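Local coordinates for protein GCN5-related N-acetyltransferase (Kribbella flavida, PDB 4MY0) that binds acetyl-coenzyme A through a GNAT fold and probably transfers the acetyl group to amines, perhaps those of aminoglycosides, at residues Asp7-Val21 with Val48-Val62. Sequence-based numbering, arbitrary orientation.
Sequences DLRLVDITETQLDDV and VHDGRFLGVVSGDEV
With CG1 beside its backbone N (chi1 -71°) and chi2 at -65°, Ile13 lays its side chain against the backbone of Leu54 and Gly55, CD1 ending 3.9 Å from Gly55 CA, while its CG2 sits over one face of the Phe53 ring, offset toward the rim. Gly55, having no side chain, leaves room for CD1 there. Leu18 CD2 reaches Phe53 CE1 at 3.8 Å, and Val21 CG1 meets Phe53 CZ. Strands 8-12 and 53-58 run antiparallel here, the first strand of the GNAT domain pairing, across two intervening helices, with the first arm of the hairpin that turns through Ser58-Glu61 (type II'). Arg9 and Val57 exchange two backbone hydrogen bonds, as do Val11 and Gly55; Ile13 N to Phe53 O (2.9 Å) extends the ladder. Arg9 lies alongside Val57, whose CG2 rests 3.7 Å above the guanidinium plane. Gln17 OE1 accepts a hydrogen bond from Thr14 N, which lies in the carbonyl plane and on a lone pair (3.0 Å), leaving NE2 against Val62 CG2 (3.8 Å) and Val57 CG1. Replacing Gln17 by alanine is likely to leave Thr14 N without this acceptor and take the amide away from both valines. On the face opposite Val11 and Val57, Leu54 CD2 packs beside Asp12 OD1, which is salt-bridged to Arg110 of helix 99-113.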
ATOM      1  N   ASP C   7      13.725  36.764 -29.143  1.00 27.32           N
ATOM      2  CA  ASP C   7      14.363  38.008 -28.711  1.00 38.36           C
ATOM      3  C   ASP C   7      14.220  38.043 -27.200  1.00 34.55           C
ATOM      4  O   ASP C   7      13.341  38.716 -26.656  1.00 36.07           O
ATOM      5  CB  ASP C   7      13.691  39.219 -29.363  1.00 46.62           C
ATOM      6  CG  ASP C   7      14.230  40.544 -28.842  1.00 57.71           C
ATOM      7  OD1 ASP C   7      15.385  40.573 -28.354  1.00 60.70           O
ATOM      8  OD2 ASP C   7      13.489  41.552 -28.922  1.00 61.86           O
ATOM      9  N   LEU C   8      15.073  37.284 -26.523  1.00 33.59           N
ATOM     10  CA  LEU C   8      14.890  37.025 -25.103  1.00 35.40           C
ATOM     11  C   LEU C   8      15.400  38.174 -24.255  1.00 36.08           C
ATOM     12  O   LEU C   8      16.530  38.624 -24.418  1.00 38.14           O
ATOM     13  CB  LEU C   8      15.590  35.724 -24.702  1.00 33.45           C
ATOM     14  CG  LEU C   8      15.011  34.447 -25.302  1.00 33.74           C
ATOM     15  CD1 LEU C   8      16.100  33.401 -25.449  1.00 31.83           C
ATOM     16  CD2 LEU C   8      13.860  33.935 -24.431  1.00 29.48           C
ATOM     17  N   ARG C   9      14.561  38.658 -23.348  1.00 33.24           N
ATOM     18  CA  ARG C   9      15.008  39.690 -22.428  1.00 36.40           C
ATOM     19  C   ARG C   9      14.270  39.669 -21.097  1.00 32.08           C
ATOM     20  O   ARG C   9      13.102  39.249 -20.992  1.00 25.49           O
ATOM     21  CB  ARG C   9      14.932  41.077 -23.069  1.00 41.69           C
ATOM     22  CG  ARG C   9      13.543  41.455 -23.461  1.00 46.14           C
ATOM     23  CD  ARG C   9      13.498  42.635 -24.427  1.00 52.52           C
ATOM     24  NE  ARG C   9      12.113  42.825 -24.848  1.00 56.22           N
ATOM     25  CZ  ARG C   9      11.227  43.555 -24.177  1.00 56.69           C
ATOM     26  NH1 ARG C   9      11.591  44.199 -23.070  1.00 54.95           N
ATOM     27  NH2 ARG C   9       9.980  43.654 -24.619  1.00 58.25           N
ATOM     28  N   LEU C  10      14.987  40.141 -20.084  1.00 27.23           N
ATOM     29  CA  LEU C  10      14.491  40.190 -18.728  1.00 31.77           C
ATOM     30  C   LEU C  10      13.525  41.357 -18.643  1.00 31.53           C
ATOM     31  O   LEU C  10      13.775  42.394 -19.230  1.00 30.88           O
ATOM     32  CB  LEU C  10      15.673  40.424 -17.799  1.00 29.99           C
ATOM     33  CG  LEU C  10      15.331  40.560 -16.330  1.00 29.69           C
ATOM     34  CD1 LEU C  10      15.086  39.178 -15.778  1.00 22.03           C
ATOM     35  CD2 LEU C  10      16.451  41.303 -15.592  1.00 32.82           C
ATOM     36  N   VAL C  11      12.407  41.193 -17.946  1.00 30.08           N
ATOM     37  CA  VAL C  11      11.484  42.314 -17.759  1.00 29.80           C
ATOM     38  C   VAL C  11      10.942  42.296 -16.343  1.00 32.42           C
ATOM     39  O   VAL C  11      11.144  41.319 -15.604  1.00 29.18           O
ATOM     40  CB  VAL C  11      10.261  42.223 -18.687  1.00 31.54           C
ATOM     41  CG1 VAL C  11      10.653  42.385 -20.143  1.00 31.93           C
ATOM     42  CG2 VAL C  11       9.518  40.899 -18.444  1.00 29.62           C
ATOM     43  N   ASP C  12      10.258  43.378 -15.976  1.00 26.66           N
ATOM     44  CA  ASP C  12       9.424  43.410 -14.785  1.00 39.61           C
ATOM     45  C   ASP C  12       8.036  42.970 -15.227  1.00 35.57           C
ATOM     46  O   ASP C  12       7.451  43.570 -16.131  1.00 34.22           O
ATOM     47  CB  ASP C  12       9.352  44.830 -14.204  1.00 44.65           C
ATOM     48  CG  ASP C  12      10.609  45.222 -13.423  1.00 51.09           C
ATOM     49  OD1 ASP C  12      11.605  44.468 -13.448  1.00 50.63           O
ATOM     50  OD2 ASP C  12      10.602  46.301 -12.787  1.00 58.31           O
ATOM     51  N   ILE C  13       7.520  41.916 -14.602  1.00 32.02           N
ATOM     52  CA  ILE C  13       6.195  41.390 -14.931  1.00 31.21           C
ATOM     53  C   ILE C  13       5.146  42.424 -14.554  1.00 31.86           C
ATOM     54  O   ILE C  13       5.190  42.983 -13.451  1.00 32.42           O
ATOM     55  CB  ILE C  13       5.914  40.056 -14.188  1.00 32.36           C
ATOM     56  CG1 ILE C  13       6.767  38.931 -14.774  1.00 32.48           C
ATOM     57  CG2 ILE C  13       4.434  39.678 -14.276  1.00 27.25           C
ATOM     58  CD1 ILE C  13       6.406  38.595 -16.221  1.00 34.63           C
ATOM     59  N   THR C  14       4.224  42.705 -15.471  1.00 33.18           N
ATOM     60  CA  THR C  14       3.110  43.603 -15.179  1.00 39.08           C
ATOM     61  C   THR C  14       1.832  42.825 -14.863  1.00 38.31           C
ATOM     62  O   THR C  14       1.758  41.616 -15.089  1.00 35.22           O
ATOM     63  CB  THR C  14       2.827  44.543 -16.359  1.00 42.26           C
ATOM     64  OG1 THR C  14       2.498  43.761 -17.515  1.00 46.26           O
ATOM     65  CG2 THR C  14       4.051  45.396 -16.658  1.00 38.99           C
ATOM     66  N   GLU C  15       0.826  43.537 -14.363  1.00 39.12           N
ATOM     67  CA  GLU C  15      -0.444  42.936 -13.966  1.00 43.46           C
ATOM     68  C   GLU C  15      -1.156  42.227 -15.120  1.00 42.23           C
ATOM     69  O   GLU C  15      -1.783  41.182 -14.928  1.00 41.40           O
ATOM     70  CB  GLU C  15      -1.352  44.004 -13.345  1.00 50.59           C
ATOM     71  CG  GLU C  15      -2.699  43.482 -12.861  1.00 57.27           C
ATOM     72  CD  GLU C  15      -3.316  44.350 -11.772  1.00 62.09           C
ATOM     73  OE1 GLU C  15      -2.747  45.417 -11.453  1.00 64.30           O
ATOM     74  OE2 GLU C  15      -4.369  43.955 -11.229  1.00 62.48           O
ATOM     75  N   THR C  16      -1.040  42.780 -16.325  1.00 39.57           N
ATOM     76  CA  THR C  16      -1.689  42.195 -17.497  1.00 41.18           C
ATOM     77  C   THR C  16      -0.960  40.947 -18.020  1.00 41.19           C
ATOM     78  O   THR C  16      -1.503  40.210 -18.838  1.00 42.23           O
ATOM     79  CB  THR C  16      -1.823  43.222 -18.644  1.00 41.77           C
ATOM     80  OG1 THR C  16      -0.519  43.666 -19.042  1.00 43.27           O
ATOM     81  CG2 THR C  16      -2.649  44.424 -18.202  1.00 40.08           C
ATOM     82  N   GLN C  17       0.268  40.719 -17.562  1.00 37.73           N
ATOM     83  CA  GLN C  17       1.025  39.534 -17.965  1.00 35.19           C
ATOM     84  C   GLN C  17       0.813  38.347 -17.018  1.00 31.73           C
ATOM     85  O   GLN C  17       1.404  37.286 -17.223  1.00 31.26           O
ATOM     86  CB  GLN C  17       2.528  39.841 -18.043  1.00 33.36           C
ATOM     87  CG  GLN C  17       2.939  40.778 -19.192  1.00 35.95           C
ATOM     88  CD  GLN C  17       4.420  41.133 -19.148  1.00 38.69           C
ATOM     89  OE1 GLN C  17       4.952  41.515 -18.101  1.00 34.88           O
ATOM     90  NE2 GLN C  17       5.092  41.008 -20.287  1.00 41.58           N
ATOM     91  N   LEU C  18      -0.010  38.521 -15.985  1.00 30.61           N
ATOM     92  CA  LEU C  18      -0.178  37.477 -14.974  1.00 33.30           C
ATOM     93  C   LEU C  18      -0.848  36.219 -15.551  1.00 37.25           C
ATOM     94  O   LEU C  18      -0.465  35.088 -15.213  1.00 34.36           O
ATOM     95  CB  LEU C  18      -0.928  38.009 -13.746  1.00 33.03           C
ATOM     96  CG  LEU C  18      -0.127  38.980 -12.871  1.00 33.35           C
ATOM     97  CD1 LEU C  18      -0.931  39.430 -11.658  1.00 34.61           C
ATOM     98  CD2 LEU C  18       1.205  38.362 -12.449  1.00 32.62           C
ATOM     99  N   ASP C  19      -1.825  36.414 -16.437  1.00 39.09           N
ATOM    100  CA  ASP C  19      -2.462  35.289 -17.122  1.00 41.62           C
ATOM    101  C   ASP C  19      -1.422  34.458 -17.879  1.00 36.09           C
ATOM    102  O   ASP C  19      -1.470  33.221 -17.872  1.00 35.02           O
ATOM    103  CB  ASP C  19      -3.545  35.786 -18.078  1.00 47.05           C
ATOM    104  CG  ASP C  19      -4.753  36.333 -17.351  1.00 56.38           C
ATOM    105  OD1 ASP C  19      -5.087  35.793 -16.277  1.00 55.04           O
ATOM    106  OD2 ASP C  19      -5.370  37.300 -17.853  1.00 66.49           O
ATOM    107  N   ASP C  20      -0.474  35.144 -18.510  1.00 31.33           N
ATOM    108  CA  ASP C  20       0.623  34.469 -19.209  1.00 34.08           C
ATOM    109  C   ASP C  20       1.565  33.740 -18.245  1.00 30.93           C
ATOM    110  O   ASP C  20       2.002  32.612 -18.526  1.00 28.15           O
ATOM    111  CB  ASP C  20       1.398  35.460 -20.080  1.00 39.69           C
ATOM    112  CG  ASP C  20       0.534  36.070 -21.173  1.00 53.95           C
ATOM    113  OD1 ASP C  20       0.400  35.431 -22.241  1.00 57.58           O
ATOM    114  OD2 ASP C  20      -0.017  37.178 -20.962  1.00 60.68           O
ATOM    115  N   VAL C  21       1.886  34.369 -17.115  1.00 23.98           N
ATOM    116  CA  VAL C  21       2.710  33.693 -16.112  1.00 21.66           C
ATOM    117  C   VAL C  21       1.997  32.429 -15.635  1.00 24.15           C
ATOM    118  O   VAL C  21       2.625  31.384 -15.472  1.00 23.59           O
ATOM    119  CB  VAL C  21       3.027  34.608 -14.923  1.00 23.96           C
ATOM    120  CG1 VAL C  21       3.716  33.813 -13.811  1.00 20.78           C
ATOM    121  CG2 VAL C  21       3.908  35.779 -15.380  1.00 26.34           C
ATOM    122  N   VAL C  48       4.003  42.492  -8.014  1.00 27.57           N
ATOM    123  CA  VAL C  48       4.142  43.325  -9.211  1.00 34.25           C
ATOM    124  C   VAL C  48       4.365  44.786  -8.824  1.00 39.32           C
ATOM    125  O   VAL C  48       5.250  45.464  -9.357  1.00 41.54           O
ATOM    126  CB  VAL C  48       2.895  43.197 -10.127  1.00 29.11           C
ATOM    127  CG1 VAL C  48       2.718  44.425 -11.021  1.00 30.69           C
ATOM    128  CG2 VAL C  48       2.974  41.920 -10.964  1.00 27.71           C
ATOM    129  N   HIS C  49       3.576  45.257  -7.870  1.00 36.78           N
ATOM    130  CA  HIS C  49       3.622  46.660  -7.502  1.00 44.74           C
ATOM    131  C   HIS C  49       4.859  47.043  -6.691  1.00 43.01           C
ATOM    132  O   HIS C  49       5.230  48.210  -6.660  1.00 39.57           O
ATOM    133  CB  HIS C  49       2.328  47.076  -6.800  1.00 49.94           C
ATOM    134  CG  HIS C  49       1.146  47.122  -7.719  1.00 59.92           C
ATOM    135  ND1 HIS C  49       1.258  47.438  -9.057  1.00 64.26           N
ATOM    136  CD2 HIS C  49      -0.167  46.879  -7.500  1.00 65.65           C
ATOM    137  CE1 HIS C  49       0.064  47.395  -9.620  1.00 66.89           C
ATOM    138  NE2 HIS C  49      -0.818  47.058  -8.697  1.00 69.31           N
ATOM    139  N   ASP C  50       5.515  46.072  -6.065  1.00 40.51           N
ATOM    140  CA  ASP C  50       6.702  46.387  -5.273  1.00 39.59           C
ATOM    141  C   ASP C  50       8.001  46.062  -6.023  1.00 35.50           C
ATOM    142  O   ASP C  50       9.086  46.114  -5.444  1.00 35.81           O
ATOM    143  CB  ASP C  50       6.658  45.684  -3.907  1.00 43.22           C
ATOM    144  CG  ASP C  50       7.591  46.331  -2.871  1.00 50.74           C
ATOM    145  OD1 ASP C  50       7.852  47.557  -2.967  1.00 48.34           O
ATOM    146  OD2 ASP C  50       8.058  45.609  -1.955  1.00 53.63           O
ATOM    147  N   GLY C  51       7.895  45.742  -7.312  1.00 32.78           N
ATOM    148  CA  GLY C  51       9.070  45.473  -8.129  1.00 28.99           C
ATOM    149  C   GLY C  51       9.729  44.153  -7.761  1.00 31.84           C
ATOM    150  O   GLY C  51      10.945  43.982  -7.899  1.00 30.69           O
ATOM    151  N   ARG C  52       8.920  43.208  -7.299  1.00 25.58           N
ATOM    152  CA  ARG C  52       9.446  41.917  -6.873  1.00 28.03           C
ATOM    153  C   ARG C  52       8.882  40.743  -7.684  1.00 27.42           C
ATOM    154  O   ARG C  52       8.789  39.604  -7.191  1.00 25.57           O
ATOM    155  CB  ARG C  52       9.221  41.732  -5.363  1.00 28.80           C
ATOM    156  CG  ARG C  52      10.077  42.665  -4.476  1.00 31.59           C
ATOM    157  CD  ARG C  52       9.453  42.901  -3.097  1.00 35.37           C
ATOM    158  NE  ARG C  52       8.701  41.737  -2.665  1.00 44.95           N
ATOM    159  CZ  ARG C  52       7.503  41.778  -2.094  1.00 43.13           C
ATOM    160  NH1 ARG C  52       6.913  42.935  -1.850  1.00 38.47           N
ATOM    161  NH2 ARG C  52       6.901  40.647  -1.757  1.00 45.20           N
ATOM    162  N   PHE C  53       8.533  41.014  -8.940  1.00 25.40           N
ATOM    163  CA  PHE C  53       8.075  39.962  -9.856  1.00 25.96           C
ATOM    164  C   PHE C  53       8.823  40.101 -11.190  1.00 28.10           C
ATOM    165  O   PHE C  53       8.528  41.004 -11.995  1.00 25.66           O
ATOM    166  CB  PHE C  53       6.561  40.077 -10.090  1.00 25.07           C
ATOM    167  CG  PHE C  53       5.878  38.758 -10.340  1.00 30.12           C
ATOM    168  CD1 PHE C  53       4.616  38.513  -9.824  1.00 23.39           C
ATOM    169  CD2 PHE C  53       6.499  37.759 -11.092  1.00 29.55           C
ATOM    170  CE1 PHE C  53       3.975  37.288 -10.040  1.00 25.47           C
ATOM    171  CE2 PHE C  53       5.871  36.534 -11.314  1.00 28.46           C
ATOM    172  CZ  PHE C  53       4.603  36.293 -10.780  1.00 26.49           C
ATOM    173  N   LEU C  54       9.787  39.220 -11.422  1.00 21.60           N
ATOM    174  CA  LEU C  54      10.608  39.301 -12.626  1.00 28.13           C
ATOM    175  C   LEU C  54      10.214  38.243 -13.648  1.00 28.58           C
ATOM    176  O   LEU C  54       9.677  37.190 -13.296  1.00 20.22           O
ATOM    177  CB  LEU C  54      12.089  39.172 -12.280  1.00 28.80           C
ATOM    178  CG  LEU C  54      12.636  40.380 -11.509  1.00 34.29           C
ATOM    179  CD1 LEU C  54      13.987  40.077 -10.982  1.00 35.77           C
ATOM    180  CD2 LEU C  54      12.711  41.588 -12.408  1.00 33.83           C
ATOM    181  N   GLY C  55      10.467  38.530 -14.919  1.00 27.65           N
ATOM    182  CA  GLY C  55      10.191  37.550 -15.951  1.00 25.84           C
ATOM    183  C   GLY C  55      11.156  37.655 -17.112  1.00 27.01           C
ATOM    184  O   GLY C  55      11.950  38.604 -17.195  1.00 26.81           O
ATOM    185  N   VAL C  56      11.102  36.661 -17.995  1.00 20.71           N
ATOM    186  CA  VAL C  56      11.794  36.740 -19.273  1.00 21.19           C
ATOM    187  C   VAL C  56      10.745  36.702 -20.377  1.00 26.67           C
ATOM    188  O   VAL C  56       9.825  35.877 -20.313  1.00 22.47           O
ATOM    189  CB  VAL C  56      12.773  35.580 -19.474  1.00 23.87           C
ATOM    190  CG1 VAL C  56      13.298  35.584 -20.915  1.00 24.73           C
ATOM    191  CG2 VAL C  56      13.928  35.692 -18.487  1.00 23.06           C
ATOM    192  N   VAL C  57      10.839  37.605 -21.359  1.00 28.17           N
ATOM    193  CA  VAL C  57       9.977  37.495 -22.534  1.00 31.01           C
ATOM    194  C   VAL C  57      10.785  37.162 -23.781  1.00 33.84           C
ATOM    195  O   VAL C  57      12.003  37.377 -23.820  1.00 30.21           O
ATOM    196  CB  VAL C  57       9.144  38.768 -22.823  1.00 34.93           C
ATOM    197  CG1 VAL C  57       8.186  39.073 -21.676  1.00 32.37           C
ATOM    198  CG2 VAL C  57      10.056  39.964 -23.150  1.00 36.00           C
ATOM    199  N   SER C  58      10.091  36.612 -24.779  1.00 33.32           N
ATOM    200  CA  SER C  58      10.603  36.470 -26.137  1.00 37.20           C
ATOM    201  C   SER C  58       9.613  37.202 -27.038  1.00 36.38           C
ATOM    202  O   SER C  58       8.471  36.751 -27.216  1.00 35.50           O
ATOM    203  CB  SER C  58      10.692  34.994 -26.530  1.00 38.77           C
ATOM    204  OG  SER C  58      11.276  34.836 -27.813  1.00 38.53           O
ATOM    205  N   GLY C  59      10.033  38.334 -27.597  1.00 39.33           N
ATOM    206  CA  GLY C  59       9.092  39.225 -28.250  1.00 36.60           C
ATOM    207  C   GLY C  59       8.203  39.783 -27.156  1.00 39.36           C
ATOM    208  O   GLY C  59       8.705  40.411 -26.218  1.00 41.49           O
ATOM    209  N   ASP C  60       6.897  39.539 -27.252  1.00 44.24           N
ATOM    210  CA  ASP C  60       5.984  39.885 -26.161  1.00 50.68           C
ATOM    211  C   ASP C  60       5.320  38.657 -25.510  1.00 45.70           C
ATOM    212  O   ASP C  60       4.298  38.776 -24.834  1.00 47.85           O
ATOM    213  CB  ASP C  60       4.938  40.919 -26.608  1.00 63.42           C
ATOM    214  CG  ASP C  60       4.239  40.528 -27.893  1.00 74.85           C
ATOM    215  OD1 ASP C  60       3.332  39.669 -27.833  1.00 78.93           O
ATOM    216  OD2 ASP C  60       4.588  41.088 -28.958  1.00 77.36           O
ATOM    217  N   GLU C  61       5.907  37.481 -25.702  1.00 37.35           N
ATOM    218  CA  GLU C  61       5.424  36.286 -25.016  1.00 36.67           C
ATOM    219  C   GLU C  61       6.229  36.034 -23.730  1.00 31.78           C
ATOM    220  O   GLU C  61       7.468  36.008 -23.763  1.00 27.60           O
ATOM    221  CB  GLU C  61       5.528  35.069 -25.935  1.00 42.75           C
ATOM    222  CG  GLU C  61       4.381  34.088 -25.797  1.00 55.30           C
ATOM    223  CD  GLU C  61       3.127  34.554 -26.526  1.00 65.90           C
ATOM    224  OE1 GLU C  61       3.199  34.797 -27.753  1.00 66.92           O
ATOM    225  OE2 GLU C  61       2.070  34.679 -25.872  1.00 70.48           O
ATOM    226  N   VAL C  62       5.535  35.856 -22.603  1.00 32.39           N
ATOM    227  CA  VAL C  62       6.202  35.528 -21.338  1.00 29.06           C
ATOM    228  C   VAL C  62       6.704  34.090 -21.409  1.00 25.86           C
ATOM    229  O   VAL C  62       5.960  33.177 -21.717  1.00 24.41           O
ATOM    230  CB  VAL C  62       5.279  35.712 -20.114  1.00 32.52           C
ATOM    231  CG1 VAL C  62       5.940  35.139 -18.858  1.00 32.23           C
ATOM    232  CG2 VAL C  62       4.929  37.191 -19.906  1.00 30.90           C
TER